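Local atomic coordinates of CglIIR protein (Corynebacterium glutamicum, PDB entry 6F1S), a protein that serves as the H subunit of the CglI restriction endonuclease and probably drives it with a DEAD-Z1 helicase-like NTPase motor, this chain being its C-terminal domain. Residues R93-T98 against Q115-A120; I58-A63 against P125-Y130. All blocks are in the same frame, centred on the assembly; numbering follows the deposited sequence.

How the interactions relate
After strand 21-23, helix 32-46 and strand 49-52, the chain makes helix 54-61, which carries residues 58-61, then runs through helix 73-86 into strand 92-100. Interaction 1 closes a short loop when helix 112-120 folds back on that strand. Interaction 2 closes a longer one, when strand 126-132, directly after that helix, packs on residues 58-63; the first loop therefore lies wholly within the second. Strands 92-100 and 126-132 are parallel neighbours in the mixed sheet, joined where Val-95 O accepts a probable hydrogen bond from Leu-129 N. Interaction 1 lies on one face of this sheet and interaction 2 on the other, giving a layered alpha-beta core.

Interaction 1: R93-T98 against Q115-A120; sequences RMVLRT and QALSRA
Arg-93 swings its CG away from its own N (chi1 -175°) and runs straight on to NE, which brings its guanidinium to Leu-117 on the helix; Leu-117 turns its CG in the same sense (chi1 -171°) and comes to meet it. Strand 92-100 and helix 112-120 are the first two elements of a beta-alpha-beta unit completed by strand 126-132, and their segments run nearly antiparallel, at 176°. Leu-117 carries the contact from the helix side. Its CD2 lies over one face of the Arg-93 guanidinium, 3.7 Å from CZ and offset toward the rim, while Val-95 CG2 stands 4.2 Å from the same CD2. The other methyl, CD1, meets the edge of the Arg-97 guanidinium 3.5 Å from NH2. Leucine suits this place because its two branches can serve two arginines at once, and Val-95 lays its other methyl, CG1, over a face of the Arg-97 guanidinium. The polar ends find charges elsewhere: Arg-93 pairs with Asp-49 and Glu-121, Arg-97 with Asp-114 and Glu-48. A water bridges strand and helix, accepting from Arg-93 NH1 at 2.6 Å in the guanidinium plane and donating to Leu-117 O at 3.2 Å.

Interaction 2: I58-A63 against P125-Y130; sequences ITILNA and PLLILY
The hydrophobic layer between the central mixed sheet and a helix packed on one of its faces is built here from four aliphatic side chains: Ile-60 and Leu-61, on helix 54-61, and Leu-127 and Leu-129, on strand 126-132. Leu-127 and Leu-129 are two residues apart, so strand alternation turns both toward the helix, whereas Ile-60 and Leu-61 are consecutive and leave the helix in different directions.

The closest approach is between methyls of two leucines, Leu-61 CD2 and Leu-127 CD1, 4.0 Å apart as their side chains pass alongside each other in opposite senses. Leu-61 does not aim its CB straight at the strand; the end of its side chain nevertheless comes nearer and brings CD2 to the strand. Ile-60 uses its short branch, CG2. CG2 stands anti to the backbone N because CG1 takes the position beside that N (chi1 -71°), and from there CG2 meets Leu-129 CD1 at 4.2 Å, the two side chains crossing at a slant. The same CG2 lies 4.5 Å from Leu-127 CD2, so Leu-127 touches both helix residues with separate methyls. All four side chains are buried, and leucine and isoleucine suit the place: they fill it with methyls and bring no polar group that would need a partner.

Around the contact, Ile-60 also rests on Met-94 of the neighbouring strand 92-100 and, with Leu-129, on Leu-39 of helix 32-46, while Leu-61 packs on Phe-76 of helix 73-86 and Leu-127 on Ile-157 of strand 152-158.

Interaction 1: R93-T98 against Q115-A120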
ATOM      1  N   ARG A  93      -1.837   1.520 -11.094  1.00 22.63           N
ATOM      2  CA  ARG A  93      -0.779   2.477 -10.810  1.00 20.47           C
ATOM      3  C   ARG A  93      -0.214   2.194  -9.421  1.00 18.95           C
ATOM      4  O   ARG A  93      -0.963   1.968  -8.467  1.00 18.53           O
ATOM      5  CB  ARG A  93      -1.308   3.910 -10.908  1.00 20.87           C
ATOM      6  CG  ARG A  93      -0.254   4.994 -10.746  1.00 20.53           C
ATOM      7  CD  ARG A  93      -0.875   6.363 -10.944  1.00 20.52           C
ATOM      8  NE  ARG A  93       0.080   7.452 -10.766  1.00 20.04           N
ATOM      9  CZ  ARG A  93      -0.256   8.738 -10.704  1.00 20.69           C
ATOM     10  NH1 ARG A  93      -1.530   9.103 -10.802  1.00 20.28           N
ATOM     11  NH2 ARG A  93       0.684   9.661 -10.540  1.00 19.83           N
HETATM   12  N   MSE A  94       1.109   2.180  -9.313  1.00 17.96           N
HETATM   13  CA  MSE A  94       1.749   1.905  -8.034  1.00 16.48           C
HETATM   14  C   MSE A  94       2.763   2.984  -7.675  1.00 14.77           C
HETATM   15  O   MSE A  94       3.645   3.328  -8.470  1.00 13.21           O
HETATM   16  CB  MSE A  94       2.426   0.530  -8.036  1.00 15.09           C
HETATM   17  CG  MSE A  94       2.995   0.158  -6.670  1.00 14.35           C
HETATM   18 SE   MSE A  94       3.491  -1.727  -6.458  1.00 36.63          SE
HETATM   19  CE  MSE A  94       5.190  -1.716  -7.418  1.00  8.59           C
ATOM     20  N   VAL A  95       2.615   3.515  -6.464  1.00 12.79           N
ATOM     21  CA  VAL A  95       3.495   4.549  -5.953  1.00 12.24           C
ATOM     22  C   VAL A  95       4.224   4.029  -4.716  1.00 12.20           C
ATOM     23  O   VAL A  95       3.596   3.576  -3.758  1.00 13.20           O
ATOM     24  CB  VAL A  95       2.713   5.841  -5.619  1.00 12.83           C
ATOM     25  CG1 VAL A  95       3.622   6.889  -4.999  1.00 10.46           C
ATOM     26  CG2 VAL A  95       2.033   6.386  -6.875  1.00 12.05           C
ATOM     27  N   LEU A  96       5.551   4.074  -4.762  1.00 12.96           N
ATOM     28  CA  LEU A  96       6.396   3.626  -3.662  1.00 13.43           C
ATOM     29  C   LEU A  96       7.121   4.815  -3.059  1.00 15.42           C
ATOM     30  O   LEU A  96       7.876   5.492  -3.754  1.00 14.87           O
ATOM     31  CB  LEU A  96       7.423   2.589  -4.134  1.00 13.20           C
ATOM     32  CG  LEU A  96       6.946   1.363  -4.913  1.00 13.55           C
ATOM     33  CD1 LEU A  96       8.135   0.491  -5.324  1.00 13.64           C
ATOM     34  CD2 LEU A  96       5.947   0.558  -4.105  1.00 12.42           C
ATOM     35  N   ARG A  97       6.887   5.071  -1.776  1.00 15.62           N
ATOM     36  CA  ARG A  97       7.590   6.134  -1.060  1.00 14.66           C
ATOM     37  C   ARG A  97       8.434   5.544   0.058  1.00 16.08           C
ATOM     38  O   ARG A  97       7.972   4.680   0.810  1.00 17.28           O
ATOM     39  CB  ARG A  97       6.607   7.149  -0.465  1.00 15.02           C
ATOM     40  CG  ARG A  97       5.598   7.708  -1.437  1.00 15.46           C
ATOM     41  CD  ARG A  97       6.223   8.668  -2.420  1.00 13.58           C
ATOM     42  NE  ARG A  97       5.181   9.330  -3.191  1.00 14.34           N
ATOM     43  CZ  ARG A  97       5.346   9.808  -4.416  1.00 15.95           C
ATOM     44  NH1 ARG A  97       6.520   9.692  -5.022  1.00 20.29           N
ATOM     45  NH2 ARG A  97       4.333  10.388  -5.041  1.00 13.21           N
ATOM     46  N   THR A  98       9.663   6.022   0.184  1.00 14.16           N
ATOM     47  CA  THR A  98      10.516   5.578   1.273  1.00 13.44           C
ATOM     48  C   THR A  98      10.849   6.742   2.206  1.00 14.22           C
ATOM     49  O   THR A  98      10.474   7.889   1.940  1.00 13.26           O
ATOM     50  CB  THR A  98      11.800   4.934   0.733  1.00 12.99           C
ATOM     51  OG1 THR A  98      12.529   5.894  -0.038  1.00 13.86           O
ATOM     52  CG2 THR A  98      11.451   3.733  -0.142  1.00 11.43           C
ATOM     53  N   GLN A 115      -2.048  12.733  -1.233  1.00 22.91           N
ATOM     54  CA  GLN A 115      -3.485  12.997  -1.164  1.00 24.21           C
ATOM     55  C   GLN A 115      -3.965  13.531  -2.516  1.00 23.90           C
ATOM     56  O   GLN A 115      -4.903  12.993  -3.110  1.00 25.30           O
ATOM     57  CB  GLN A 115      -3.820  13.999  -0.054  1.00 27.64           C
ATOM     58  CG  GLN A 115      -4.224  13.385   1.291  1.00 31.33           C
ATOM     59  CD  GLN A 115      -5.538  12.610   1.234  1.00 33.93           C
ATOM     60  OE1 GLN A 115      -6.326  12.758   0.300  1.00 37.76           O
ATOM     61  NE2 GLN A 115      -5.767  11.772   2.231  1.00 32.83           N
ATOM     62  N   ALA A 116      -3.301  14.581  -3.001  1.00 21.61           N
ATOM     63  CA  ALA A 116      -3.668  15.205  -4.268  1.00 22.59           C
ATOM     64  C   ALA A 116      -3.465  14.233  -5.417  1.00 23.16           C
ATOM     65  O   ALA A 116      -4.280  14.184  -6.335  1.00 26.63           O
ATOM     66  CB  ALA A 116      -2.860  16.486  -4.497  1.00 20.81           C
ATOM     67  N   LEU A 117      -2.372  13.472  -5.364  1.00 21.53           N
ATOM     68  CA  LEU A 117      -2.079  12.467  -6.384  1.00 20.47           C
ATOM     69  C   LEU A 117      -3.235  11.487  -6.502  1.00 22.15           C
ATOM     70  O   LEU A 117      -3.736  11.235  -7.598  1.00 23.31           O
ATOM     71  CB  LEU A 117      -0.777  11.719  -6.059  1.00 19.33           C
ATOM     72  CG  LEU A 117      -0.183  10.760  -7.102  1.00 18.90           C
ATOM     73  CD1 LEU A 117       1.309  10.592  -6.877  1.00 16.98           C
ATOM     74  CD2 LEU A 117      -0.863   9.388  -7.105  1.00 16.62           C
ATOM     75  N   SER A 118      -3.666  10.944  -5.367  1.00 22.64           N
ATOM     76  CA  SER A 118      -4.696   9.915  -5.370  1.00 24.45           C
ATOM     77  C   SER A 118      -6.055  10.479  -5.770  1.00 27.35           C
ATOM     78  O   SER A 118      -6.833   9.807  -6.442  1.00 29.15           O
ATOM     79  CB  SER A 118      -4.783   9.231  -4.000  1.00 23.86           C
ATOM     80  OG  SER A 118      -5.193  10.135  -2.989  1.00 24.65           O
ATOM     81  N   ARG A 119      -6.342  11.712  -5.372  1.00 28.42           N
ATOM     82  CA  ARG A 119      -7.589  12.329  -5.791  1.00 32.24           C
ATOM     83  C   ARG A 119      -7.605  12.530  -7.308  1.00 29.98           C
ATOM     84  O   ARG A 119      -8.643  12.378  -7.949  1.00 30.69           O
ATOM     85  CB  ARG A 119      -7.811  13.657  -5.066  1.00 36.99           C
ATOM     86  CG  ARG A 119      -8.150  13.491  -3.595  1.00 41.20           C
ATOM     87  CD  ARG A 119      -8.704  14.779  -3.012  1.00 46.09           C
ATOM     88  NE  ARG A 119      -9.369  14.565  -1.729  1.00 51.58           N
ATOM     89  CZ  ARG A 119      -8.947  15.064  -0.571  1.00 53.87           C
ATOM     90  NH1 ARG A 119      -7.857  15.820  -0.532  1.00 53.11           N
ATOM     91  NH2 ARG A 119      -9.622  14.814   0.547  1.00 53.75           N
ATOM     92  N   ALA A 120      -6.449  12.846  -7.879  1.00 27.04           N
ATOM     93  CA  ALA A 120      -6.355  13.089  -9.313  1.00 28.35           C
ATOM     94  C   ALA A 120      -6.412  11.804 -10.144  1.00 27.95           C
ATOM     95  O   ALA A 120      -6.713  11.851 -11.335  1.00 27.39           O
ATOM     96  CB  ALA A 120      -5.079  13.863  -9.634  1.00 28.14           C
TER
HETATM   97  O   HOH W   1      -2.457  11.524 -10.481  1.00 21.92           O

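Interaction 2: I58-A63 against P125-Y130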
ATOM      1  N   ILE A  58      -1.393  -8.184  -7.337  1.00 27.78           N
ATOM      2  CA  ILE A  58      -1.976  -9.206  -6.469  1.00 28.01           C
ATOM      3  C   ILE A  58      -0.894  -9.896  -5.650  1.00 26.76           C
ATOM      4  O   ILE A  58      -1.024 -10.071  -4.439  1.00 25.65           O
ATOM      5  CB  ILE A  58      -2.730 -10.284  -7.268  1.00 29.44           C
ATOM      6  CG1 ILE A  58      -3.845  -9.670  -8.108  1.00 30.08           C
ATOM      7  CG2 ILE A  58      -3.285 -11.340  -6.331  1.00 30.40           C
ATOM      8  CD1 ILE A  58      -4.881  -8.959  -7.307  1.00 32.21           C
ATOM      9  N   THR A  59       0.172 -10.283  -6.341  1.00 26.07           N
ATOM     10  CA  THR A  59       1.291 -10.998  -5.739  1.00 26.03           C
ATOM     11  C   THR A  59       1.901 -10.204  -4.594  1.00 25.42           C
ATOM     12  O   THR A  59       2.256 -10.763  -3.556  1.00 27.19           O
ATOM     13  CB  THR A  59       2.376 -11.302  -6.794  1.00 26.11           C
ATOM     14  OG1 THR A  59       1.799 -12.066  -7.861  1.00 26.98           O
ATOM     15  CG2 THR A  59       3.534 -12.076  -6.179  1.00 25.47           C
ATOM     16  N   ILE A  60       2.018  -8.896  -4.797  1.00 22.79           N
ATOM     17  CA  ILE A  60       2.550  -7.994  -3.783  1.00 21.77           C
ATOM     18  C   ILE A  60       1.586  -7.884  -2.605  1.00 22.28           C
ATOM     19  O   ILE A  60       1.996  -7.943  -1.445  1.00 23.82           O
ATOM     20  CB  ILE A  60       2.820  -6.597  -4.377  1.00 19.90           C
ATOM     21  CG1 ILE A  60       4.031  -6.655  -5.314  1.00 18.63           C
ATOM     22  CG2 ILE A  60       3.017  -5.564  -3.280  1.00 18.00           C
ATOM     23  CD1 ILE A  60       4.204  -5.425  -6.169  1.00 17.73           C
ATOM     24  N   LEU A  61       0.300  -7.750  -2.913  1.00 21.65           N
ATOM     25  CA  LEU A  61      -0.726  -7.664  -1.882  1.00 23.66           C
ATOM     26  C   LEU A  61      -0.782  -8.933  -1.031  1.00 26.49           C
ATOM     27  O   LEU A  61      -1.014  -8.862   0.177  1.00 28.35           O
ATOM     28  CB  LEU A  61      -2.095  -7.381  -2.517  1.00 24.30           C
ATOM     29  CG  LEU A  61      -2.272  -5.987  -3.136  1.00 23.86           C
ATOM     30  CD1 LEU A  61      -3.619  -5.855  -3.836  1.00 22.82           C
ATOM     31  CD2 LEU A  61      -2.112  -4.895  -2.087  1.00 21.15           C
ATOM     32  N   ASN A  62      -0.553 -10.089  -1.654  1.00 26.54           N
ATOM     33  CA  ASN A  62      -0.557 -11.365  -0.934  1.00 27.15           C
ATOM     34  C   ASN A  62       0.539 -11.462   0.112  1.00 24.91           C
ATOM     35  O   ASN A  62       0.484 -12.310   0.995  1.00 25.66           O
ATOM     36  CB  ASN A  62      -0.415 -12.536  -1.905  1.00 29.76           C
ATOM     37  CG  ASN A  62      -1.690 -12.822  -2.658  1.00 31.32           C
ATOM     38  OD1 ASN A  62      -2.788 -12.662  -2.125  1.00 34.47           O
ATOM     39  ND2 ASN A  62      -1.555 -13.243  -3.908  1.00 31.49           N
ATOM     40  N   ALA A  63       1.544 -10.601   0.008  1.00 22.59           N
ATOM     41  CA  ALA A  63       2.620 -10.591   0.983  1.00 20.60           C
ATOM     42  C   ALA A  63       2.138  -9.976   2.288  1.00 22.34           C
ATOM     43  O   ALA A  63       2.824 -10.044   3.311  1.00 23.53           O
ATOM     44  CB  ALA A  63       3.818  -9.842   0.447  1.00 18.55           C
ATOM     45  N   PRO A 125      -6.706   1.752 -11.027  1.00 27.21           N
ATOM     46  CA  PRO A 125      -6.667   1.268  -9.645  1.00 24.11           C
ATOM     47  C   PRO A 125      -5.319   1.651  -9.048  1.00 22.31           C
ATOM     48  O   PRO A 125      -4.298   1.454  -9.705  1.00 24.05           O
ATOM     49  CB  PRO A 125      -6.812  -0.246  -9.790  1.00 22.74           C
ATOM     50  CG  PRO A 125      -7.495  -0.434 -11.099  1.00 23.64           C
ATOM     51  CD  PRO A 125      -7.020   0.677 -11.984  1.00 25.63           C
ATOM     52  N   LEU A 126      -5.319   2.218  -7.848  1.00 18.43           N
ATOM     53  CA  LEU A 126      -4.116   2.823  -7.302  1.00 18.12           C
ATOM     54  C   LEU A 126      -3.640   2.129  -6.027  1.00 16.73           C
ATOM     55  O   LEU A 126      -4.412   1.933  -5.091  1.00 15.96           O
ATOM     56  CB  LEU A 126      -4.363   4.313  -7.026  1.00 19.15           C
ATOM     57  CG  LEU A 126      -3.195   5.106  -6.444  1.00 20.79           C
ATOM     58  CD1 LEU A 126      -2.019   5.118  -7.406  1.00 19.27           C
ATOM     59  CD2 LEU A 126      -3.618   6.527  -6.098  1.00 22.20           C
ATOM     60  N   LEU A 127      -2.364   1.751  -6.007  1.00 14.75           N
ATOM     61  CA  LEU A 127      -1.722   1.243  -4.795  1.00 12.43           C
ATOM     62  C   LEU A 127      -0.564   2.152  -4.397  1.00 13.44           C
ATOM     63  O   LEU A 127       0.389   2.339  -5.158  1.00 14.11           O
ATOM     64  CB  LEU A 127      -1.219  -0.193  -4.989  1.00 12.23           C
ATOM     65  CG  LEU A 127      -0.388  -0.814  -3.850  1.00 13.66           C
ATOM     66  CD1 LEU A 127      -1.230  -1.054  -2.602  1.00 11.83           C
ATOM     67  CD2 LEU A 127       0.316  -2.106  -4.279  1.00  8.87           C
ATOM     68  N   ILE A 128      -0.658   2.730  -3.208  1.00 13.42           N
ATOM     69  CA  ILE A 128       0.422   3.540  -2.667  1.00 13.17           C
ATOM     70  C   ILE A 128       1.058   2.797  -1.497  1.00 13.99           C
ATOM     71  O   ILE A 128       0.369   2.419  -0.552  1.00 14.63           O
ATOM     72  CB  ILE A 128      -0.081   4.926  -2.203  1.00 13.09           C
ATOM     73  CG1 ILE A 128      -0.771   5.661  -3.359  1.00 12.46           C
ATOM     74  CG2 ILE A 128       1.059   5.746  -1.633  1.00  8.31           C
ATOM     75  CD1 ILE A 128      -1.273   7.064  -2.996  1.00 12.98           C
ATOM     76  N   LEU A 129       2.367   2.576  -1.567  1.00 13.00           N
ATOM     77  CA  LEU A 129       3.078   1.895  -0.490  1.00 13.89           C
ATOM     78  C   LEU A 129       4.053   2.845   0.208  1.00 14.07           C
ATOM     79  O   LEU A 129       4.898   3.469  -0.432  1.00 13.21           O
ATOM     80  CB  LEU A 129       3.813   0.660  -1.026  1.00 13.99           C
ATOM     81  CG  LEU A 129       2.913  -0.525  -1.403  1.00 13.65           C
ATOM     82  CD1 LEU A 129       3.640  -1.562  -2.259  1.00 14.05           C
ATOM     83  CD2 LEU A 129       2.347  -1.180  -0.166  1.00 13.14           C
ATOM     84  N   TYR A 130       3.907   2.962   1.524  1.00 13.82           N
ATOM     85  CA  TYR A 130       4.780   3.804   2.334  1.00 14.49           C
ATOM     86  C   TYR A 130       5.736   2.952   3.155  1.00 15.36           C
ATOM     87  O   TYR A 130       5.299   2.091   3.926  1.00 15.63           O
ATOM     88  CB  TYR A 130       3.967   4.700   3.276  1.00 14.40           C
ATOM     89  CG  TYR A 130       3.594   6.060   2.722  1.00 15.36           C
ATOM     90  CD1 TYR A 130       3.393   6.248   1.365  1.00 15.90           C
ATOM     91  CD2 TYR A 130       3.440   7.156   3.567  1.00 15.39           C
ATOM     92  CE1 TYR A 130       3.043   7.487   0.858  1.00 15.74           C
ATOM     93  CE2 TYR A 130       3.099   8.399   3.067  1.00 15.60           C
ATOM     94  CZ  TYR A 130       2.903   8.557   1.710  1.00 16.18           C
ATOM     95  OH  TYR A 130       2.561   9.786   1.189  1.00 15.50           O
TER